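Local coordinates for protein CG14216 (Drosophila melanogaster, PDB 3P9Y) that probably removes phosphate from serines in the C-terminal domain of RNA polymerase II, with a role in RNA processing and termination, at residues K9-M20 and N36-K47. The protein carries 2 engineered substitutions. Residues are numbered along the deposited sequence; the frame is centred on the assembly and turned at random.
Sequences KLAVAVVDSSNM and NVRSYGTGERVK. Engineered in segment 9-20: D16 (natural residue Cys).
The ring of Y40 is met at its edge by A13 and V15. The CB of A13 lies 4.1 Å from Y40 CE2, and V15 CG2 sits near the ring plane. On the same side of the sheet, V15 CG1 presses tightly on T42 CG2 at 3.5 Å, the two side chains crossing at about a right angle; helix 117-128 covers this pair. On the reverse side, V14 CG2 meets V37 CG2, and helix 22-32 packs on V14. Strands 11-16 and 36-41 run parallel; V12, V14 and D16 each donate a backbone N-H across, while R38 and Y40 donate back. Beyond the strands, G43 N hydrogen-bonds to S17 O (2.9 Å). In D16, engineered from Cys, OD1 accepts a hydrogen bond from N19 N on its syn side, 29° out of the carboxylate plane, at 2.7 Å, an Asx motif. S18 OG accepts from K47 N at 3.1 Å. With an alanine here, K47 N is likely to lose this acceptor. The backbone N atoms of S17, S18 and M20 are hydrogen-bonded to the modified side chain of the bound peptide. The turn after strand 11-16 is the phosphate-binding loop of the LMW PTP-like fold, set in a beta-alpha-beta unit.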
# COMPACT_ATOMS: atom_id res chain seq x y z
N LYS A 9 0.85 0.02 18.84
CA LYS A 9 0.56 1.31 18.22
C LYS A 9 1.51 1.64 17.07
O LYS A 9 1.91 2.79 16.89
CB LYS A 9 0.56 2.42 19.27
CG LYS A 9 -0.64 2.37 20.22
CD LYS A 9 -1.94 2.00 19.47
CE LYS A 9 -2.12 2.84 18.19
NZ LYS A 9 -2.53 2.03 16.97
N LEU A 10 1.85 0.62 16.28
CA LEU A 10 2.66 0.81 15.08
C LEU A 10 2.03 1.83 14.15
O LEU A 10 0.81 1.84 13.96
CB LEU A 10 2.80 -0.51 14.32
CG LEU A 10 3.53 -1.64 15.04
CD1 LEU A 10 3.31 -2.94 14.31
CD2 LEU A 10 5.02 -1.34 15.16
N ALA A 11 2.86 2.69 13.57
CA ALA A 11 2.45 3.53 12.46
C ALA A 11 2.88 2.83 11.17
O ALA A 11 4.07 2.65 10.92
CB ALA A 11 3.08 4.91 12.56
N VAL A 12 1.90 2.42 10.37
CA VAL A 12 2.14 1.59 9.20
C VAL A 12 1.80 2.35 7.92
O VAL A 12 0.84 3.11 7.88
CB VAL A 12 1.29 0.30 9.26
CG1 VAL A 12 1.50 -0.55 8.01
CG2 VAL A 12 1.60 -0.49 10.52
N ALA A 13 2.59 2.12 6.88
CA ALA A 13 2.22 2.58 5.55
C ALA A 13 2.26 1.39 4.60
O ALA A 13 3.05 0.48 4.78
CB ALA A 13 3.17 3.67 5.06
N VAL A 14 1.37 1.39 3.61
CA VAL A 14 1.39 0.41 2.54
C VAL A 14 1.52 1.17 1.23
O VAL A 14 0.84 2.18 1.02
CB VAL A 14 0.11 -0.44 2.52
CG1 VAL A 14 0.22 -1.53 1.47
CG2 VAL A 14 -0.13 -1.05 3.90
N VAL A 15 2.40 0.69 0.36
CA VAL A 15 2.81 1.45 -0.81
C VAL A 15 2.80 0.58 -2.06
O VAL A 15 3.30 -0.54 -2.07
CB VAL A 15 4.22 2.04 -0.59
CG1 VAL A 15 4.60 2.97 -1.72
CG2 VAL A 15 4.30 2.76 0.75
N ASP A 16 2.20 1.11 -3.13
CA ASP A 16 2.19 0.45 -4.43
C ASP A 16 2.63 1.47 -5.47
O ASP A 16 3.41 2.37 -5.16
CB ASP A 16 0.80 -0.12 -4.74
CG ASP A 16 -0.27 0.95 -4.72
OD1 ASP A 16 0.09 2.14 -4.74
OD2 ASP A 16 -1.47 0.61 -4.68
N SER A 17 2.13 1.36 -6.69
CA SER A 17 2.51 2.30 -7.74
C SER A 17 1.57 3.50 -7.85
O SER A 17 2.02 4.65 -7.75
CB SER A 17 2.61 1.59 -9.09
OG SER A 17 3.17 2.46 -10.06
N SER A 18 0.28 3.26 -8.03
CA SER A 18 -0.66 4.34 -8.31
C SER A 18 -1.56 4.68 -7.12
O SER A 18 -2.39 5.58 -7.21
CB SER A 18 -1.54 3.98 -9.52
OG SER A 18 -0.76 3.86 -10.69
N ASN A 19 -1.37 3.97 -6.01
CA ASN A 19 -2.19 4.14 -4.81
C ASN A 19 -3.67 3.98 -5.16
O ASN A 19 -4.51 4.77 -4.73
CB ASN A 19 -1.92 5.50 -4.18
CG ASN A 19 -2.56 5.66 -2.81
OD1 ASN A 19 -2.68 4.71 -2.03
ND2 ASN A 19 -2.95 6.87 -2.51
N MET A 20 -3.96 2.94 -5.93
CA MET A 20 -5.30 2.70 -6.47
C MET A 20 -5.86 1.35 -6.04
O MET A 20 -6.95 1.27 -5.50
CB MET A 20 -5.28 2.74 -8.00
CG MET A 20 -5.63 4.09 -8.58
SD MET A 20 -7.36 4.54 -8.30
CE MET A 20 -7.28 6.29 -8.66
N ASN A 36 -3.13 1.74 12.69
CA ASN A 36 -2.86 3.08 12.19
C ASN A 36 -2.14 2.97 10.85
O ASN A 36 -0.94 2.74 10.82
CB ASN A 36 -1.99 3.83 13.20
CG ASN A 36 -1.56 5.21 12.70
OD1 ASN A 36 -1.99 5.67 11.65
ND2 ASN A 36 -0.70 5.86 13.47
N VAL A 37 -2.88 3.12 9.76
CA VAL A 37 -2.31 2.87 8.44
C VAL A 37 -2.54 4.03 7.47
O VAL A 37 -3.60 4.66 7.48
CB VAL A 37 -2.87 1.55 7.84
CG1 VAL A 37 -4.40 1.58 7.81
CG2 VAL A 37 -2.29 1.28 6.46
N ARG A 38 -1.53 4.30 6.65
CA ARG A 38 -1.64 5.26 5.55
C ARG A 38 -1.14 4.58 4.29
O ARG A 38 -0.41 3.59 4.37
CB ARG A 38 -0.80 6.52 5.83
CG ARG A 38 -1.27 7.32 7.03
CD ARG A 38 -0.51 8.63 7.16
NE ARG A 38 -1.11 9.52 8.16
CZ ARG A 38 -0.89 9.43 9.47
NH1 ARG A 38 -0.08 8.50 9.96
NH2 ARG A 38 -1.48 10.29 10.30
N SER A 39 -1.54 5.07 3.12
CA SER A 39 -1.16 4.43 1.87
C SER A 39 -0.64 5.43 0.85
O SER A 39 -1.02 6.59 0.86
CB SER A 39 -2.35 3.67 1.27
OG SER A 39 -3.45 4.54 1.06
N TYR A 40 0.23 4.94 -0.04
CA TYR A 40 0.84 5.78 -1.06
C TYR A 40 1.17 4.98 -2.32
O TYR A 40 1.16 3.75 -2.30
CB TYR A 40 2.13 6.41 -0.51
CG TYR A 40 1.94 7.14 0.79
CD1 TYR A 40 1.56 8.47 0.81
CD2 TYR A 40 2.13 6.49 2.00
CE1 TYR A 40 1.38 9.15 2.00
CE2 TYR A 40 1.95 7.16 3.20
CZ TYR A 40 1.58 8.48 3.19
OH TYR A 40 1.40 9.15 4.39
N GLY A 41 1.46 5.69 -3.40
CA GLY A 41 1.98 5.08 -4.62
C GLY A 41 3.35 5.69 -4.88
O GLY A 41 3.68 6.71 -4.30
N THR A 42 4.14 5.07 -5.75
CA THR A 42 5.49 5.55 -6.02
C THR A 42 5.66 6.04 -7.46
O THR A 42 6.67 6.66 -7.80
CB THR A 42 6.54 4.46 -5.75
OG1 THR A 42 6.19 3.27 -6.45
CG2 THR A 42 6.64 4.17 -4.26
N GLY A 43 4.68 5.76 -8.31
CA GLY A 43 4.73 6.19 -9.70
C GLY A 43 4.78 7.70 -9.84
O GLY A 43 4.51 8.44 -8.89
N GLU A 44 5.12 8.16 -11.03
CA GLU A 44 5.12 9.59 -11.32
C GLU A 44 3.67 10.07 -11.43
O GLU A 44 3.36 11.20 -11.09
CB GLU A 44 5.88 9.88 -12.62
CG GLU A 44 7.38 9.65 -12.50
CD GLU A 44 8.11 9.84 -13.83
OE1 GLU A 44 7.45 9.79 -14.89
OE2 GLU A 44 9.34 10.03 -13.80
N ARG A 45 2.80 9.18 -11.90
CA ARG A 45 1.40 9.51 -12.08
C ARG A 45 0.50 8.31 -11.76
O ARG A 45 0.95 7.16 -11.77
CB ARG A 45 1.14 9.96 -13.52
CG ARG A 45 1.92 11.21 -13.92
CD ARG A 45 1.80 11.48 -15.41
NE ARG A 45 2.59 12.64 -15.81
CZ ARG A 45 2.70 13.08 -17.06
NH1 ARG A 45 2.08 12.44 -18.05
NH2 ARG A 45 3.44 14.15 -17.33
N VAL A 46 -0.76 8.60 -11.48
CA VAL A 46 -1.77 7.57 -11.27
C VAL A 46 -2.20 6.98 -12.61
O VAL A 46 -2.55 7.72 -13.52
CB VAL A 46 -3.00 8.14 -10.55
CG1 VAL A 46 -4.04 7.06 -10.33
CG2 VAL A 46 -2.58 8.77 -9.23
N LYS A 47 -2.18 5.66 -12.72
CA LYS A 47 -2.46 5.00 -13.99
C LYS A 47 -3.47 3.87 -13.84
O LYS A 47 -3.19 2.88 -13.17
CB LYS A 47 -1.17 4.44 -14.60
CG LYS A 47 -0.16 5.50 -15.03
CD LYS A 47 0.97 4.88 -15.84
CE LYS A 47 1.86 5.93 -16.49
NZ LYS A 47 2.58 6.78 -15.50
O HOH W 1 -1.32 0.55 14.58
O HOH W 2 1.16 4.99 15.89
O HOH W 3 0.23 5.29 9.68
O HOH W 4 6.12 2.86 -9.10
O HOH W 5 1.86 4.59 -11.70